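Local coordinates for conserved hypothetical protein (Pyrococcus furiosus, PDB 1VK1) that is of uncertain function but pairs a ParB-like, nuclease-related N-terminal domain with a SerK-like C-terminal domain, consistent with ATP-dependent kinase activity, at residues F50-K58 against A85-F93. Residues are numbered along the deposited sequence; the frame is centred on the assembly and turned at random.
Sequences FWKPMLLAK and APSVILDYF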
ATOM      1  N   PHE A  50       1.802 -20.392   1.156  1.00 10.82           N
ATOM      2  CA  PHE A  50       1.170 -19.116   1.450  1.00 11.15           C
ATOM      3  C   PHE A  50       1.117 -18.995   2.955  1.00 11.80           C
ATOM      4  O   PHE A  50       0.481 -19.795   3.622  1.00 14.44           O
ATOM      5  CB  PHE A  50      -0.244 -19.135   0.835  1.00 11.43           C
ATOM      6  CG  PHE A  50      -0.942 -17.811   0.865  1.00 11.15           C
ATOM      7  CD1 PHE A  50      -0.796 -16.904  -0.158  1.00 11.69           C
ATOM      8  CD2 PHE A  50      -1.754 -17.468   1.923  1.00 13.27           C
ATOM      9  CE1 PHE A  50      -1.448 -15.685  -0.122  1.00 12.77           C
ATOM     10  CE2 PHE A  50      -2.409 -16.221   1.940  1.00 13.23           C
ATOM     11  CZ  PHE A  50      -2.244 -15.358   0.937  1.00 12.55           C
ATOM     12  N   TRP A  51       1.807 -18.014   3.498  1.00 11.17           N
ATOM     13  CA  TRP A  51       1.977 -17.971   4.963  1.00 13.04           C
ATOM     14  C   TRP A  51       1.420 -16.758   5.669  1.00 12.83           C
ATOM     15  O   TRP A  51       1.454 -16.707   6.910  1.00 15.76           O
ATOM     16  CB  TRP A  51       3.426 -18.190   5.350  1.00 15.50           C
ATOM     17  CG  TRP A  51       4.355 -17.291   4.739  1.00 15.64           C
ATOM     18  CD1 TRP A  51       5.107 -17.527   3.612  1.00 17.30           C
ATOM     19  CD2 TRP A  51       4.770 -15.999   5.228  1.00 17.19           C
ATOM     20  NE1 TRP A  51       5.921 -16.448   3.357  1.00 18.39           N
ATOM     21  CE2 TRP A  51       5.738 -15.505   4.336  1.00 17.36           C
ATOM     22  CE3 TRP A  51       4.411 -15.203   6.328  1.00 17.59           C
ATOM     23  CZ2 TRP A  51       6.343 -14.268   4.501  1.00 19.39           C
ATOM     24  CZ3 TRP A  51       5.025 -13.972   6.479  1.00 17.69           C
ATOM     25  CH2 TRP A  51       5.969 -13.525   5.571  1.00 18.17           C
ATOM     26  N   LYS A  52       0.947 -15.777   4.921  1.00 13.11           N
ATOM     27  CA  LYS A  52       0.475 -14.542   5.525  1.00 13.97           C
ATOM     28  C   LYS A  52      -0.987 -14.350   5.160  1.00 13.54           C
ATOM     29  O   LYS A  52      -1.291 -14.029   3.997  1.00 13.27           O
ATOM     30  CB  LYS A  52       1.313 -13.340   5.038  1.00 16.12           C
ATOM     31  CG  LYS A  52       1.129 -12.102   5.896  1.00 19.05           C
ATOM     32  CD  LYS A  52       2.065 -10.955   5.482  1.00 22.83           C
ATOM     33  CE  LYS A  52       1.799  -9.696   6.319  1.00 26.95           C
ATOM     34  NZ  LYS A  52       2.786  -8.601   6.044  1.00 30.10           N
ATOM     35  N   PRO A  53      -1.913 -14.529   6.115  1.00 13.11           N
ATOM     36  CA  PRO A  53      -3.338 -14.512   5.757  1.00 12.79           C
ATOM     37  C   PRO A  53      -3.767 -13.147   5.250  1.00 11.94           C
ATOM     38  O   PRO A  53      -3.216 -12.125   5.658  1.00 13.06           O
ATOM     39  CB  PRO A  53      -4.045 -14.831   7.077  1.00 15.74           C
ATOM     40  CG  PRO A  53      -3.091 -14.393   8.133  1.00 17.66           C
ATOM     41  CD  PRO A  53      -1.712 -14.710   7.572  1.00 16.49           C
ATOM     42  N   MET A  54      -4.746 -13.136   4.370  1.00 10.19           N
ATOM     43  CA  MET A  54      -5.433 -11.906   4.048  1.00 10.20           C
ATOM     44  C   MET A  54      -6.062 -11.353   5.307  1.00  9.45           C
ATOM     45  O   MET A  54      -6.500 -12.119   6.159  1.00  9.98           O
ATOM     46  CB  MET A  54      -6.547 -12.174   3.049  1.00 10.53           C
ATOM     47  CG  MET A  54      -6.108 -12.754   1.698  1.00 11.09           C
ATOM     48  SD  MET A  54      -5.087 -11.593   0.706  1.00 10.74           S
ATOM     49  CE  MET A  54      -6.275 -10.242   0.523  1.00  9.52           C
ATOM     50  N   LEU A  55      -6.138 -10.036   5.412  1.00  8.99           N
ATOM     51  CA  LEU A  55      -7.008  -9.384   6.402  1.00  9.13           C
ATOM     52  C   LEU A  55      -8.146  -8.751   5.648  1.00  7.99           C
ATOM     53  O   LEU A  55      -7.912  -7.982   4.708  1.00  8.49           O
ATOM     54  CB  LEU A  55      -6.268  -8.305   7.217  1.00 10.79           C
ATOM     55  CG  LEU A  55      -5.025  -8.784   7.948  1.00 12.70           C
ATOM     56  CD1 LEU A  55      -4.395  -7.615   8.742  1.00 15.76           C
ATOM     57  CD2 LEU A  55      -5.311  -9.974   8.838  1.00 15.21           C
ATOM     58  N   LEU A  56      -9.375  -9.112   6.045  1.00  8.78           N
ATOM     59  CA  LEU A  56     -10.584  -8.702   5.369  1.00  8.91           C
ATOM     60  C   LEU A  56     -11.579  -8.122   6.346  1.00  9.84           C
ATOM     61  O   LEU A  56     -11.542  -8.417   7.535  1.00 12.22           O
ATOM     62  CB  LEU A  56     -11.259  -9.913   4.716  1.00  9.18           C
ATOM     63  CG  LEU A  56     -10.442 -10.712   3.699  1.00  9.52           C
ATOM     64  CD1 LEU A  56     -11.313 -11.882   3.196  1.00 10.43           C
ATOM     65  CD2 LEU A  56      -9.961  -9.879   2.553  1.00  9.53           C
ATOM     66  N   ALA A  57     -12.520  -7.348   5.828  1.00  9.16           N
ATOM     67  CA  ALA A  57     -13.671  -6.866   6.602  1.00 10.23           C
ATOM     68  C   ALA A  57     -14.888  -6.888   5.708  1.00 10.06           C
ATOM     69  O   ALA A  57     -14.824  -6.472   4.558  1.00 10.49           O
ATOM     70  CB  ALA A  57     -13.434  -5.465   7.115  1.00 11.64           C
ATOM     71  N   LYS A  58     -16.007  -7.360   6.210  1.00 10.85           N
ATOM     72  CA  LYS A  58     -17.203  -7.406   5.381  1.00 11.30           C
ATOM     73  C   LYS A  58     -17.690  -5.987   5.055  1.00 11.00           C
ATOM     74  O   LYS A  58     -17.708  -5.101   5.903  1.00 13.64           O
ATOM     75  CB  LYS A  58     -18.325  -8.253   6.043  1.00 14.85           C
ATOM     76  CG  LYS A  58     -19.601  -8.410   5.145  1.00 17.14           C
ATOM     77  CD  LYS A  58     -20.486  -9.594   5.532  1.00 20.41           C
ATOM     78  CE  LYS A  58     -20.036 -10.894   4.857  1.00 21.77           C
ATOM     79  NZ  LYS A  58     -21.070 -11.951   4.960  1.00 23.07           N
ATOM     80  N   ALA A  85      -8.219 -17.823  -0.662  1.00  9.67           N
ATOM     81  CA  ALA A  85      -7.065 -17.555   0.171  1.00  9.25           C
ATOM     82  C   ALA A  85      -7.468 -17.601   1.635  1.00  9.80           C
ATOM     83  O   ALA A  85      -8.555 -17.155   2.006  1.00  9.79           O
ATOM     84  CB  ALA A  85      -6.443 -16.202  -0.139  1.00  9.82           C
ATOM     85  N   PRO A  86      -6.577 -18.099   2.500  1.00  9.81           N
ATOM     86  CA  PRO A  86      -6.810 -18.033   3.938  1.00  9.67           C
ATOM     87  C   PRO A  86      -6.834 -16.590   4.429  1.00  9.49           C
ATOM     88  O   PRO A  86      -5.971 -15.799   4.052  1.00 10.51           O
ATOM     89  CB  PRO A  86      -5.611 -18.761   4.529  1.00 11.38           C
ATOM     90  CG  PRO A  86      -4.556 -18.691   3.525  1.00 13.45           C
ATOM     91  CD  PRO A  86      -5.249 -18.665   2.180  1.00 11.53           C
ATOM     92  N   SER A  87      -7.823 -16.288   5.253  1.00  8.98           N
ATOM     93  CA  SER A  87      -8.167 -14.942   5.623  1.00  9.72           C
ATOM     94  C   SER A  87      -8.563 -14.835   7.096  1.00  9.78           C
ATOM     95  O   SER A  87      -9.134 -15.749   7.676  1.00 12.19           O
ATOM     96  CB  SER A  87      -9.337 -14.458   4.758  1.00 10.16           C
ATOM     97  OG  SER A  87      -9.055 -14.516   3.368  1.00  9.67           O
ATOM     98  N   VAL A  88      -8.288 -13.672   7.660  1.00  9.84           N
ATOM     99  CA  VAL A  88      -8.772 -13.298   8.978  1.00 11.12           C
ATOM    100  C   VAL A  88      -9.806 -12.219   8.743  1.00 10.85           C
ATOM    101  O   VAL A  88      -9.519 -11.231   8.076  1.00 11.52           O
ATOM    102  CB  VAL A  88      -7.620 -12.792   9.875  1.00 13.80           C
ATOM    103  CG1 VAL A  88      -8.157 -12.234  11.218  1.00 15.13           C
ATOM    104  CG2 VAL A  88      -6.622 -13.901  10.123  1.00 15.33           C
ATOM    105  N   ILE A  89     -11.000 -12.403   9.294  1.00 10.59           N
ATOM    106  CA  ILE A  89     -12.104 -11.475   9.133  1.00 12.23           C
ATOM    107  C   ILE A  89     -12.174 -10.555  10.368  1.00 12.82           C
ATOM    108  O   ILE A  89     -12.299 -11.035  11.488  1.00 14.45           O
ATOM    109  CB  ILE A  89     -13.434 -12.242   8.983  1.00 14.15           C
ATOM    110  CG1 ILE A  89     -13.321 -13.381   7.961  1.00 17.52           C
ATOM    111  CG2 ILE A  89     -14.581 -11.279   8.661  1.00 15.50           C
ATOM    112  CD1 ILE A  89     -12.944 -12.963   6.660  1.00 18.29           C
ATOM    113  N   LEU A  90     -12.065  -9.258  10.139  1.00 13.36           N
ATOM    114  CA  LEU A  90     -12.019  -8.220  11.152  1.00 15.02           C
ATOM    115  C   LEU A  90     -13.329  -7.441  11.168  1.00 14.56           C
ATOM    116  O   LEU A  90     -14.036  -7.365  10.153  1.00 17.48           O
ATOM    117  CB  LEU A  90     -10.911  -7.208  10.769  1.00 16.09           C
ATOM    118  CG  LEU A  90      -9.506  -7.698  10.534  1.00 18.44           C
ATOM    119  CD1 LEU A  90      -8.624  -6.564  10.032  1.00 18.93           C
ATOM    120  CD2 LEU A  90      -8.926  -8.272  11.794  1.00 19.39           C
ATOM    121  N   ASP A  91     -13.646  -6.844  12.320  1.00 18.21           N
ATOM    122  CA  ASP A  91     -14.632  -5.772  12.381  1.00 20.72           C
ATOM    123  C   ASP A  91     -13.849  -4.489  12.134  1.00 18.53           C
ATOM    124  O   ASP A  91     -13.099  -4.055  12.993  1.00 20.95           O
ATOM    125  CB  ASP A  91     -15.320  -5.741  13.749  1.00 25.29           C
ATOM    126  CG  ASP A  91     -16.237  -4.515  13.934  1.00 29.94           C
ATOM    127  OD1 ASP A  91     -16.384  -3.690  12.978  1.00 32.22           O
ATOM    128  OD2 ASP A  91     -16.844  -4.300  15.007  1.00 33.85           O
ATOM    129  N   TYR A  92     -14.036  -3.903  10.968  1.00 16.98           N
ATOM    130  CA  TYR A  92     -13.182  -2.795  10.532  1.00 15.96           C
ATOM    131  C   TYR A  92     -13.268  -1.592  11.486  1.00 16.15           C
ATOM    132  O   TYR A  92     -12.275  -0.918  11.716  1.00 16.17           O
ATOM    133  CB  TYR A  92     -13.544  -2.387   9.117  1.00 14.23           C
ATOM    134  CG  TYR A  92     -12.498  -1.521   8.462  1.00 13.49           C
ATOM    135  CD1 TYR A  92     -11.150  -1.943   8.383  1.00 14.67           C
ATOM    136  CD2 TYR A  92     -12.827  -0.305   7.901  1.00 13.79           C
ATOM    137  CE1 TYR A  92     -10.182  -1.149   7.779  1.00 12.60           C
ATOM    138  CE2 TYR A  92     -11.867   0.478   7.298  1.00 13.68           C
ATOM    139  CZ  TYR A  92     -10.540   0.053   7.242  1.00 12.10           C
ATOM    140  OH  TYR A  92      -9.582   0.832   6.641  1.00 13.35           O
ATOM    141  N   PHE A  93     -14.446  -1.361  12.079  1.00 16.56           N
ATOM    142  CA  PHE A  93     -14.658  -0.157  12.912  1.00 17.46           C
ATOM    143  C   PHE A  93     -14.470  -0.412  14.388  1.00 20.07           C
ATOM    144  O   PHE A  93     -14.769   0.439  15.219  1.00 21.76           O
ATOM    145  CB  PHE A  93     -15.983   0.492  12.551  1.00 18.27           C
ATOM    146  CG  PHE A  93     -15.959   1.115  11.192  1.00 17.43           C
ATOM    147  CD1 PHE A  93     -15.219   2.287  10.963  1.00 18.13           C
ATOM    148  CD2 PHE A  93     -16.606   0.516  10.121  1.00 19.40           C
ATOM    149  CE1 PHE A  93     -15.157   2.858   9.716  1.00 18.75           C
ATOM    150  CE2 PHE A  93     -16.541   1.095   8.851  1.00 20.00           C
ATOM    151  CZ  PHE A  93     -15.821   2.271   8.657  1.00 19.64           C
TER
HETATM  152  O   HOH W   1     -16.361  -8.297   8.867  1.00 18.40           O
HETATM  153  O   HOH W   2     -16.422  -4.511   8.785  1.00 28.51           O
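Strands 54-58 and 85-90 run parallel, M54 and L56 each donating and accepting one backbone bond in a zigzag. M54 N donates to P86 O at a bent 148°, whereas the next three, V88 N to M54 O (2.8 Å), L56 N to V88 O and L90 N to L56 O, are all straighter than 160°. Beyond them the strands part, and a water bridges K58 N and L90 O, 2.8 Å from each.

The side chains sort by face. On one, S87 OG, turned back beside its own backbone N (chi1 -58°), bonds to A85 O at 3.0 Å. The same oxygen is 3.4 Å from M54 CB. L56 CD1 touches both S87 OG and I89 CD1, while the doubly bent M54 chain leads off toward W74 of helix 71-80. On the other face L55 lies alongside V88, CD2 against CB at 3.8 Å, and A57 CB abuts Y92 CB.

Ahead of strand 54-58, the F50 ring meets P86 obliquely, CD2 to CG 3.5 Å. From 54-58 the chain turns back through antiparallel strand 65-67, then passes through helix 71-80 on the M54 side before returning parallel as 84-90: a beta-beta-alpha-beta path supplying both inner strands of the ParB-like domain's mixed sheet.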